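Local atomic coordinates of Ceg4 (Legionella pneumophila subsp. pneumophila, PDB entry 6AOK), a protein that is a HAD-like phosphotyrosine phosphatase effector that attenuates activation of eukaryotic MAPK pathways, its magnesium-binding phosphatase domain forming this chain. Residues A[163-168]-A[190-195]; A[143-148]-A[176-181]; A[106-111]-A[134-139]. One frame throughout, in Å; residues are numbered along the deposited sequence. Where two conformers were deposited one is given.

Contact 1. Residues A[163-168]-A[190-195]. With MG (magnesium ion), chain B.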
loop_
_atom_site.group_PDB
_atom_site.type_symbol
_atom_site.label_atom_id
_atom_site.label_comp_id
_atom_site.label_asym_id
_atom_site.label_seq_id
_atom_site.Cartn_x
_atom_site.Cartn_y
_atom_site.Cartn_z
ATOM N N TYR A 163 6.682 -7.268 7.589
ATOM C CA TYR A 163 5.667 -7.849 6.697
ATOM C C TYR A 163 6.064 -7.630 5.243
ATOM O O TYR A 163 6.525 -6.537 4.878
ATOM C CB TYR A 163 4.307 -7.199 6.906
ATOM C CG TYR A 163 3.594 -7.820 8.071
ATOM C CD1 TYR A 163 3.959 -7.507 9.359
ATOM C CD2 TYR A 163 2.571 -8.715 7.879
ATOM C CE1 TYR A 163 3.313 -8.071 10.419
ATOM C CE2 TYR A 163 1.933 -9.291 8.926
ATOM C CZ TYR A 163 2.303 -8.963 10.218
ATOM O OH TYR A 163 1.669 -9.558 11.319
ATOM N N ILE A 164 5.883 -8.669 4.420
ATOM C CA ILE A 164 6.100 -8.594 2.974
ATOM C C ILE A 164 4.876 -9.166 2.286
ATOM O O ILE A 164 4.541 -10.331 2.509
ATOM C CB ILE A 164 7.339 -9.367 2.524
ATOM C CG1 ILE A 164 8.537 -8.964 3.394
ATOM C CG2 ILE A 164 7.590 -9.086 1.033
ATOM C CD1 ILE A 164 9.737 -9.975 3.328
ATOM N N LEU A 165 4.205 -8.345 1.465
ATOM C CA LEU A 165 2.963 -8.757 0.818
ATOM C C LEU A 165 3.077 -8.442 -0.649
ATOM O O LEU A 165 3.357 -7.288 -1.008
ATOM C CB LEU A 165 1.750 -8.025 1.399
ATOM C CG LEU A 165 1.630 -8.304 2.890
ATOM C CD1 LEU A 165 2.074 -7.064 3.629
ATOM C CD2 LEU A 165 0.224 -8.725 3.304
ATOM N N ASP A 166 2.866 -9.443 -1.502
ATOM C CA ASP A 166 2.883 -9.157 -2.946
ATOM C C ASP A 166 2.173 -10.279 -3.691
ATOM O O ASP A 166 2.365 -11.461 -3.381
ATOM C CB ASP A 166 4.325 -8.990 -3.471
ATOM C CG ASP A 166 4.407 -8.124 -4.718
ATOM O OD1 ASP A 166 3.617 -8.369 -5.658
ATOM O OD2 ASP A 166 5.285 -7.199 -4.782
ATOM N N ASP A 167 1.354 -9.911 -4.680
ATOM C CA ASP A 167 0.747 -10.965 -5.478
ATOM C C ASP A 167 1.643 -11.464 -6.605
ATOM O O ASP A 167 1.329 -12.496 -7.193
ATOM C CB ASP A 167 -0.623 -10.518 -6.072
ATOM C CG ASP A 167 -0.492 -9.332 -7.054
ATOM O OD1 ASP A 167 0.090 -8.280 -6.680
ATOM O OD2 ASP A 167 -0.935 -9.431 -8.229
ATOM N N SER A 168 2.710 -10.768 -6.932
ATOM C CA SER A 168 3.611 -11.223 -7.971
ATOM C C SER A 168 4.737 -12.054 -7.359
ATOM O O SER A 168 5.507 -11.526 -6.564
ATOM C CB SER A 168 4.200 -10.015 -8.705
ATOM O OG SER A 168 5.452 -10.349 -9.277
ATOM N N ARG A 190 7.082 -11.945 8.220
ATOM C CA ARG A 190 5.756 -12.477 7.935
ATOM C C ARG A 190 5.522 -12.179 6.459
ATOM O O ARG A 190 5.187 -11.036 6.108
ATOM C CB ARG A 190 4.684 -11.809 8.800
ATOM C CG ARG A 190 4.852 -12.003 10.328
ATOM C CD ARG A 190 4.425 -13.382 10.763
ATOM N NE ARG A 190 4.338 -13.490 12.223
ATOM C CZ ARG A 190 5.355 -13.838 13.019
ATOM N NH1 ARG A 190 6.554 -14.124 12.491
ATOM N NH2 ARG A 190 5.173 -13.922 14.345
ATOM N N GLY A 191 5.707 -13.185 5.610
ATOM C CA GLY A 191 5.636 -13.000 4.171
ATOM C C GLY A 191 4.374 -13.640 3.637
ATOM O O GLY A 191 4.039 -14.778 3.982
ATOM N N TYR A 192 3.662 -12.903 2.782
ATOM C CA TYR A 192 2.447 -13.407 2.167
ATOM C C TYR A 192 2.516 -13.151 0.671
ATOM O O TYR A 192 2.564 -11.998 0.228
ATOM C CB TYR A 192 1.207 -12.736 2.765
ATOM C CG TYR A 192 1.151 -12.909 4.245
ATOM C CD1 TYR A 192 0.658 -14.088 4.814
ATOM C CD2 TYR A 192 1.667 -11.923 5.082
ATOM C CE1 TYR A 192 0.634 -14.272 6.155
ATOM C CE2 TYR A 192 1.649 -12.101 6.475
ATOM C CZ TYR A 192 1.115 -13.275 6.979
ATOM O OH TYR A 192 1.094 -13.472 8.315
ATOM N N ARG A 193 2.461 -14.215 -0.080
ATOM C CA ARG A 193 2.424 -14.193 -1.536
ATOM C C ARG A 193 1.094 -14.857 -1.877
ATOM O O ARG A 193 0.982 -16.082 -1.870
ATOM C CB ARG A 193 3.588 -14.988 -2.123
ATOM C CG ARG A 193 4.059 -14.490 -3.479
ATOM C CD ARG A 193 2.940 -14.546 -4.506
ATOM N NE ARG A 193 2.507 -15.915 -4.770
ATOM C CZ ARG A 193 1.457 -16.235 -5.518
ATOM N NH1 ARG A 193 1.135 -17.508 -5.704
ATOM N NH2 ARG A 193 0.727 -15.283 -6.083
ATOM N N LYS A 194 0.090 -14.039 -2.182
ATOM C CA LYS A 194 -1.256 -14.522 -2.435
ATOM C C LYS A 194 -1.717 -13.990 -3.789
ATOM O O LYS A 194 -1.201 -12.987 -4.287
ATOM C CB LYS A 194 -2.234 -14.081 -1.321
ATOM C CG LYS A 194 -1.792 -14.416 0.077
ATOM C CD LYS A 194 -1.622 -15.886 0.198
ATOM C CE LYS A 194 -1.544 -16.306 1.645
ATOM N NZ LYS A 194 -1.467 -17.805 1.752
ATOM N N ASN A 195 -2.702 -14.655 -4.380
ATOM C CA ASN A 195 -3.383 -14.102 -5.543
ATOM C C ASN A 195 -4.311 -12.940 -5.126
ATOM O O ASN A 195 -4.692 -12.832 -3.958
ATOM C CB ASN A 195 -4.173 -15.217 -6.251
ATOM C CG ASN A 195 -3.261 -16.326 -6.748
ATOM O OD1 ASN A 195 -2.141 -16.076 -7.208
ATOM N ND2 ASN A 195 -3.710 -17.556 -6.615
HETATM MG MG MG B . 0.540 -6.430 -7.563
HETATM O O HOH W 1 0.395 -11.764 10.505
HETATM O O HOH W 2 2.481 -7.214 -7.782
HETATM O O HOH W 3 -0.666 -13.511 -8.667
HETATM O O HOH W 4 -0.189 -7.331 -9.330
HETATM O O HOH W 5 1.312 -4.864 -8.629
#
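Asp-167 binds the magnesium ion through OD1 at 2.1 Å and meets Arg-193 through its backbone, O accepting from Arg-193 NH2 at 3.1 Å, a bent bond with the donor above the carbonyl plane. With Asp-167 CG between backbone N and carbonyl carbon (chi1 63°), the carboxylate leads away from 190-195. Three waters and Asp-18 and Asp-20 complete the metal shell; one of those waters also donates to Asp-167 OD2, another to Asp-166 OD1.

In the second shell, Asp-166 OD1 accepts from Ser-168 N, an Asx turn just before helix 169-180, while OD2 forms a salt bridge with Lys-144. Such a site, at the carboxyl ends of parallel strands joined by a beta-alpha-beta crossover, is characteristic of the HAD fold.

Further out, strands 163-165 and 190-192 run parallel. Ile-164 bonds both ways, its N to Arg-190 O and its O to Tyr-192 N at 2.7 Å, and Asp-166 N reaches Tyr-192 O. On the face with Leu-165, Arg-190 CB sits over the Tyr-163 ring, 3.9 Å from its centroid, while Tyr-163 CE2 meets the edge of Tyr-192 at CE2 (3.7 Å). One water bridges the two tyrosine hydroxyls, and Tyr-192 also meets the ring of Tyr-204 in helix 201-211.

Contact 2. Residues A[143-148]-A[176-181]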
loop_
_atom_site.group_PDB
_atom_site.type_symbol
_atom_site.label_atom_id
_atom_site.label_comp_id
_atom_site.label_asym_id
_atom_site.label_seq_id
_atom_site.Cartn_x
_atom_site.Cartn_y
_atom_site.Cartn_z
ATOM N N TYR A 143 11.898 -1.172 -9.266
ATOM C CA TYR A 143 12.795 -2.280 -8.969
ATOM C C TYR A 143 12.656 -2.514 -7.472
ATOM O O TYR A 143 13.271 -1.801 -6.662
ATOM C CB TYR A 143 14.232 -1.945 -9.361
ATOM C CG TYR A 143 15.200 -3.097 -9.160
ATOM C CD1 TYR A 143 14.759 -4.434 -9.196
ATOM C CD2 TYR A 143 16.565 -2.844 -8.946
ATOM C CE1 TYR A 143 15.658 -5.489 -9.045
ATOM C CE2 TYR A 143 17.450 -3.863 -8.771
ATOM C CZ TYR A 143 17.006 -5.174 -8.826
ATOM O OH TYR A 143 17.932 -6.139 -8.636
ATOM N N LYS A 144 11.819 -3.498 -7.101
ATOM C CA LYS A 144 11.464 -3.641 -5.696
ATOM C C LYS A 144 12.660 -4.029 -4.824
ATOM O O LYS A 144 12.732 -3.617 -3.658
ATOM C CB LYS A 144 10.319 -4.658 -5.564
ATOM C CG LYS A 144 9.047 -4.192 -6.295
ATOM C CD LYS A 144 7.747 -4.727 -5.619
ATOM C CE LYS A 144 6.535 -4.351 -6.445
ATOM N NZ LYS A 144 5.210 -4.770 -5.865
ATOM N N PHE A 145 13.582 -4.842 -5.340
ATOM C CA PHE A 145 14.753 -5.180 -4.531
ATOM C C PHE A 145 15.495 -3.917 -4.107
ATOM O O PHE A 145 15.862 -3.769 -2.940
ATOM C CB PHE A 145 15.723 -6.105 -5.275
ATOM C CG PHE A 145 17.005 -6.340 -4.492
ATOM C CD1 PHE A 145 17.040 -7.280 -3.490
ATOM C CD2 PHE A 145 18.123 -5.542 -4.698
ATOM C CE1 PHE A 145 18.216 -7.488 -2.726
ATOM C CE2 PHE A 145 19.277 -5.710 -3.952
ATOM C CZ PHE A 145 19.322 -6.710 -2.951
ATOM N N ASN A 146 15.748 -3.001 -5.052
ATOM C CA ASN A 146 16.516 -1.807 -4.699
ATOM C C ASN A 146 15.709 -0.918 -3.781
ATOM O O ASN A 146 16.264 -0.300 -2.856
ATOM C CB ASN A 146 16.916 -1.029 -5.960
ATOM C CG ASN A 146 18.298 -1.441 -6.485
ATOM O OD1 ASN A 146 18.987 -2.313 -5.901
ATOM N ND2 ASN A 146 18.707 -0.835 -7.610
ATOM N N ASP A 147 14.396 -0.831 -4.019
ATOM C CA ASP A 147 13.575 0.018 -3.164
ATOM C C ASP A 147 13.585 -0.479 -1.717
ATOM O O ASP A 147 13.723 0.320 -0.784
ATOM C CB ASP A 147 12.154 0.098 -3.704
ATOM C CG ASP A 147 11.997 1.187 -4.799
ATOM O OD1 ASP A 147 12.949 1.971 -5.022
ATOM O OD2 ASP A 147 10.935 1.268 -5.448
ATOM N N VAL A 148 13.416 -1.784 -1.500
ATOM C CA VAL A 148 13.407 -2.277 -0.113
ATOM C C VAL A 148 14.826 -2.242 0.481
ATOM O O VAL A 148 15.034 -1.952 1.677
ATOM C CB VAL A 148 12.807 -3.694 -0.089
ATOM C CG1 VAL A 148 12.913 -4.362 1.306
ATOM C CG2 VAL A 148 11.359 -3.625 -0.610
ATOM N N LEU A 176 11.758 -10.135 -0.441
ATOM C CA LEU A 176 12.221 -11.086 0.580
ATOM C C LEU A 176 13.745 -11.191 0.595
ATOM O O LEU A 176 14.361 -11.254 1.665
ATOM C CB LEU A 176 11.597 -12.447 0.308
ATOM C CG LEU A 176 11.971 -13.502 1.327
ATOM C CD1 LEU A 176 11.378 -13.176 2.737
ATOM C CD2 LEU A 176 11.487 -14.878 0.811
ATOM N N ARG A 177 14.368 -11.219 -0.598
ATOM C CA ARG A 177 15.833 -11.188 -0.711
ATOM C C ARG A 177 16.428 -9.954 -0.024
ATOM O O ARG A 177 17.445 -10.042 0.682
ATOM C CB ARG A 177 16.210 -11.192 -2.203
ATOM C CG ARG A 177 17.498 -11.874 -2.552
ATOM C CD ARG A 177 17.334 -12.745 -3.838
ATOM N NE ARG A 177 16.578 -12.048 -4.883
ATOM C CZ ARG A 177 15.635 -12.622 -5.643
ATOM N NH1 ARG A 177 15.328 -13.910 -5.483
ATOM N NH2 ARG A 177 14.988 -11.916 -6.553
ATOM N N ALA A 178 15.812 -8.786 -0.244
ATOM C CA ALA A 178 16.286 -7.535 0.334
ATOM C C ALA A 178 16.164 -7.550 1.854
ATOM O O ALA A 178 17.066 -7.099 2.576
ATOM C CB ALA A 178 15.496 -6.365 -0.272
ATOM N N VAL A 179 15.063 -8.104 2.355
ATOM C CA VAL A 179 14.839 -8.138 3.796
ATOM C C VAL A 179 15.832 -9.093 4.459
ATOM O O VAL A 179 16.391 -8.780 5.507
ATOM C CB VAL A 179 13.376 -8.523 4.087
ATOM C CG1 VAL A 179 13.188 -8.831 5.590
ATOM C CG2 VAL A 179 12.428 -7.383 3.688
ATOM N N LYS A 180 16.042 -10.284 3.878
ATOM C CA LYS A 180 17.023 -11.200 4.447
ATOM C C LYS A 180 18.433 -10.634 4.325
ATOM O O LYS A 180 19.258 -10.857 5.197
ATOM C CB LYS A 180 16.932 -12.569 3.779
ATOM C CG LYS A 180 15.671 -13.354 4.099
ATOM C CD LYS A 180 15.691 -14.678 3.321
ATOM C CE LYS A 180 14.414 -15.454 3.501
ATOM N NZ LYS A 180 14.242 -15.957 4.891
ATOM N N GLY A 181 18.703 -9.869 3.272
ATOM C CA GLY A 181 20.016 -9.234 3.139
ATOM C C GLY A 181 20.227 -8.065 4.074
ATOM O O GLY A 181 21.282 -7.410 4.025
#
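Ala-178 is the small residue against which both Phe-145 and Val-148 pack, and the interactions that cross between the segments are van der Waals contacts, without a hydrogen bond. The aromatic part belongs to Phe-145. Its CG stands anti to the backbone N (chi1 174°), and the ring reaches the second helix by one side, with CD1 3.7 Å from Ala-178 CB. The neighbouring CE1 lies 3.6 Å from Ala-178 CA and is also close to the backbone N of that residue, so the CD1-CE1 side of the ring meets main chain as well as the methyl. The carbonyl carbon of Arg-177 lies near the plane of the ring, at its edge, 4.1 Å from CE1, and Arg-177 CB adds a looser contact with CD1.

The two helical pieces, 144-148 and 176-180, run in roughly the same direction, with their axes 31° apart and 8.4 Å at closest approach, a spacing that the small side chain of Ala-178 suits. They belong to helices 144-153 and 169-180, which pack beside each other on one face of the parallel sheet in this Rossmann-like alpha/beta domain of the HAD type.

The aliphatic part lies on the side nearer the sheet. Val-148 points toward the other helix, and its CG1 is the branch that touches: it is 3.6 Å from Ala-178 CB and 3.9 Å from Val-179 CG2. The two valines cross at a slant, and Val-179 continues onto Val-162 and Ile-164 of strand 161-165, while Val-148 also touches Met-175 and Val-111.

Polar links lie around this apolar patch. Phe-145 N donates to Glu-174 OE1, two residues before the 176-181 segment, and Lys-144 NZ forms a salt bridge with Asp-18 OD1 and a hydrogen bond with Val-111 O.

Contact 3. Residues A[106-111]-A[134-139]; sequences VTVNIV and SKLTIL
Strands 106-111 and 136-139 run parallel, 25° apart and 4.6 Å at closest approach, joined where Val-108 O accepts from Thr-137 N at 3.0 Å, Thr-137 O from Ile-110 N, and Ile-110 O from Leu-139 N at 2.8 Å, the last bond almost perfectly straight with an angle of 179° at the hydrogen.

Asn-109 and Thr-137 lie side by side on one face, pointing the same way. Asn-109 OD1 comes within 3.3 Å of Thr-137 CB, and of CG2 as well, which is a contact with carbon; its hydrogen bond is to Arg-151 NE. Its ND2 donates to Ile-15 O, so both ends of this buried amide are engaged, which should fix its rotation. On the same face Leu-139 CD1 touches both Asn-109 CB and Val-111 CG2, the latter at 4.1 Å.

The opposite face is aliphatic. Leu-136 CD2 touches two residues of the neighbouring strand, Ile-110 CD1 at 3.7 Å and Val-108 CG1 at 3.8 Å. Chi2 of 176° carries CD1 of Ile-110 out in an extended chain to meet that methyl.

Where the strands part at their beginnings, a water stands between them, accepting from Val-108 N and lying 2.7 Å from Lys-135 O. Ile-110 uses both its N and its O on the 136-139 side, whereas the backbones of Asn-109 and Val-111 bond to strand 13-17. Helix 116-125 covers the aliphatic face, with Ile-119 against both Ile-110 and Ile-138, while helix 144-153 lies over the other through Asp-147 and Arg-151. Strand 136-139 is the outermost on its side of the chain's five-stranded parallel sheet, and 106-111 separates it from strand 13-17, which leads to Asp-18 of the magnesium site.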
loop_
_atom_site.group_PDB
_atom_site.type_symbol
_atom_site.label_atom_id
_atom_site.label_comp_id
_atom_site.label_asym_id
_atom_site.label_seq_id
_atom_site.Cartn_x
_atom_site.Cartn_y
_atom_site.Cartn_z
ATOM N N VAL A 106 4.524 1.538 13.622
ATOM C CA VAL A 106 4.396 0.740 12.410
ATOM C C VAL A 106 4.780 1.619 11.228
ATOM O O VAL A 106 4.184 2.683 11.025
ATOM C CB VAL A 106 2.969 0.209 12.221
ATOM C CG1 VAL A 106 2.916 -0.594 10.916
ATOM C CG2 VAL A 106 2.602 -0.662 13.384
ATOM N N THR A 107 5.770 1.200 10.458
ATOM C CA THR A 107 6.150 1.940 9.260
ATOM C C THR A 107 5.580 1.246 8.031
ATOM O O THR A 107 5.840 0.066 7.800
ATOM C CB THR A 107 7.668 2.061 9.160
ATOM O OG1 THR A 107 8.149 2.755 10.323
ATOM C CG2 THR A 107 8.043 2.839 7.904
ATOM N N VAL A 108 4.788 1.972 7.251
ATOM C CA VAL A 108 4.077 1.415 6.109
ATOM C C VAL A 108 4.756 1.890 4.834
ATOM O O VAL A 108 4.710 3.083 4.506
ATOM C CB VAL A 108 2.607 1.821 6.105
ATOM C CG1 VAL A 108 1.910 1.090 5.013
ATOM C CG2 VAL A 108 2.006 1.438 7.432
ATOM N N ASN A 109 5.376 0.956 4.113
ATOM C CA ASN A 109 5.998 1.226 2.825
ATOM C C ASN A 109 5.189 0.498 1.773
ATOM O O ASN A 109 5.097 -0.729 1.803
ATOM C CB ASN A 109 7.432 0.721 2.758
ATOM C CG ASN A 109 8.307 1.295 3.868
ATOM O OD1 ASN A 109 8.736 2.468 3.792
ATOM N ND2 ASN A 109 8.587 0.487 4.907
ATOM N N ILE A 110 4.712 1.232 0.796
ATOM C CA ILE A 110 4.101 0.635 -0.381
ATOM C C ILE A 110 5.137 0.649 -1.501
ATOM O O ILE A 110 5.708 1.695 -1.817
ATOM C CB ILE A 110 2.841 1.399 -0.791
ATOM C CG1 ILE A 110 1.810 1.346 0.349
ATOM C CG2 ILE A 110 2.283 0.776 -2.128
ATOM C CD1 ILE A 110 0.535 2.197 0.052
ATOM N N VAL A 111 5.416 -0.508 -2.073
ATOM C CA VAL A 111 6.459 -0.639 -3.082
ATOM C C VAL A 111 5.773 -1.080 -4.363
ATOM O O VAL A 111 5.130 -2.132 -4.393
ATOM C CB VAL A 111 7.515 -1.668 -2.649
ATOM C CG1 VAL A 111 8.710 -1.642 -3.576
ATOM C CG2 VAL A 111 7.940 -1.454 -1.104
ATOM N N SER A 134 -0.170 10.860 4.810
ATOM C CA SER A 134 1.207 11.331 4.997
ATOM C C SER A 134 2.067 10.313 5.748
ATOM O O SER A 134 3.287 10.478 5.806
ATOM C CB SER A 134 1.215 12.636 5.735
ATOM O OG SER A 134 0.995 12.476 7.139
ATOM N N LYS A 135 1.486 9.265 6.308
ATOM C CA LYS A 135 2.350 8.297 6.961
ATOM C C LYS A 135 2.738 7.162 6.045
ATOM O O LYS A 135 3.491 6.280 6.466
ATOM C CB LYS A 135 1.698 7.740 8.228
ATOM C CG LYS A 135 1.140 8.809 9.130
ATOM C CD LYS A 135 2.174 9.392 10.037
ATOM C CE LYS A 135 1.609 10.636 10.821
ATOM N NZ LYS A 135 0.408 10.321 11.712
ATOM N N LEU A 136 2.237 7.152 4.822
ATOM C CA LEU A 136 2.669 6.203 3.829
ATOM C C LEU A 136 4.013 6.628 3.258
ATOM O O LEU A 136 4.228 7.811 2.995
ATOM C CB LEU A 136 1.670 6.168 2.679
ATOM C CG LEU A 136 0.315 5.599 2.995
ATOM C CD1 LEU A 136 -0.509 5.854 1.752
ATOM C CD2 LEU A 136 0.444 4.104 3.207
ATOM N N THR A 137 4.901 5.653 3.036
ATOM C CA THR A 137 6.124 5.844 2.244
ATOM C C THR A 137 5.868 5.068 0.962
ATOM O O THR A 137 5.644 3.864 1.001
ATOM C CB THR A 137 7.365 5.314 2.975
ATOM O OG1 THR A 137 7.606 6.106 4.141
ATOM C CG2 THR A 137 8.657 5.335 2.089
ATOM N N ILE A 138 5.864 5.749 -0.163
ATOM C CA ILE A 138 5.532 5.112 -1.428
ATOM C C ILE A 138 6.817 5.068 -2.221
ATOM O O ILE A 138 7.400 6.125 -2.519
ATOM C CB ILE A 138 4.424 5.873 -2.172
ATOM C CG1 ILE A 138 3.181 5.932 -1.277
ATOM C CG2 ILE A 138 4.071 5.154 -3.548
ATOM C CD1 ILE A 138 2.039 6.715 -1.880
ATOM N N LEU A 139 7.266 3.843 -2.540
ATOM C CA LEU A 139 8.531 3.597 -3.245
ATOM C C LEU A 139 8.163 3.117 -4.639
ATOM O O LEU A 139 7.591 2.037 -4.774
ATOM C CB LEU A 139 9.344 2.555 -2.486
ATOM C CG LEU A 139 9.620 3.024 -1.036
ATOM C CD1 LEU A 139 10.144 1.893 -0.221
ATOM C CD2 LEU A 139 10.576 4.281 -0.956
HETATM O O HOH W 6 3.621 4.397 8.436
#

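Contacts 1 and 3 join pairs at the two margins of one parallel sheet, each pairing an inner strand with an outermost one; contact 2 joins two helices against one face of it. The strand pairs are held by backbone hydrogen bonds and are partly buried, whereas contact 2 is buried and apolar. Contact 1 alone brings in the metal, and its side-chain chemistry accordingly turns from aromatic to acidic toward the strand ends; contact 3 stays largely aliphatic. Lys-144, on a helix of contact 2, reaches both sheet contacts through its amine. Packing joins them too, Ile-164 of contact 1 lying on Leu-176 and Asp-147 of contact 2 on Val-111.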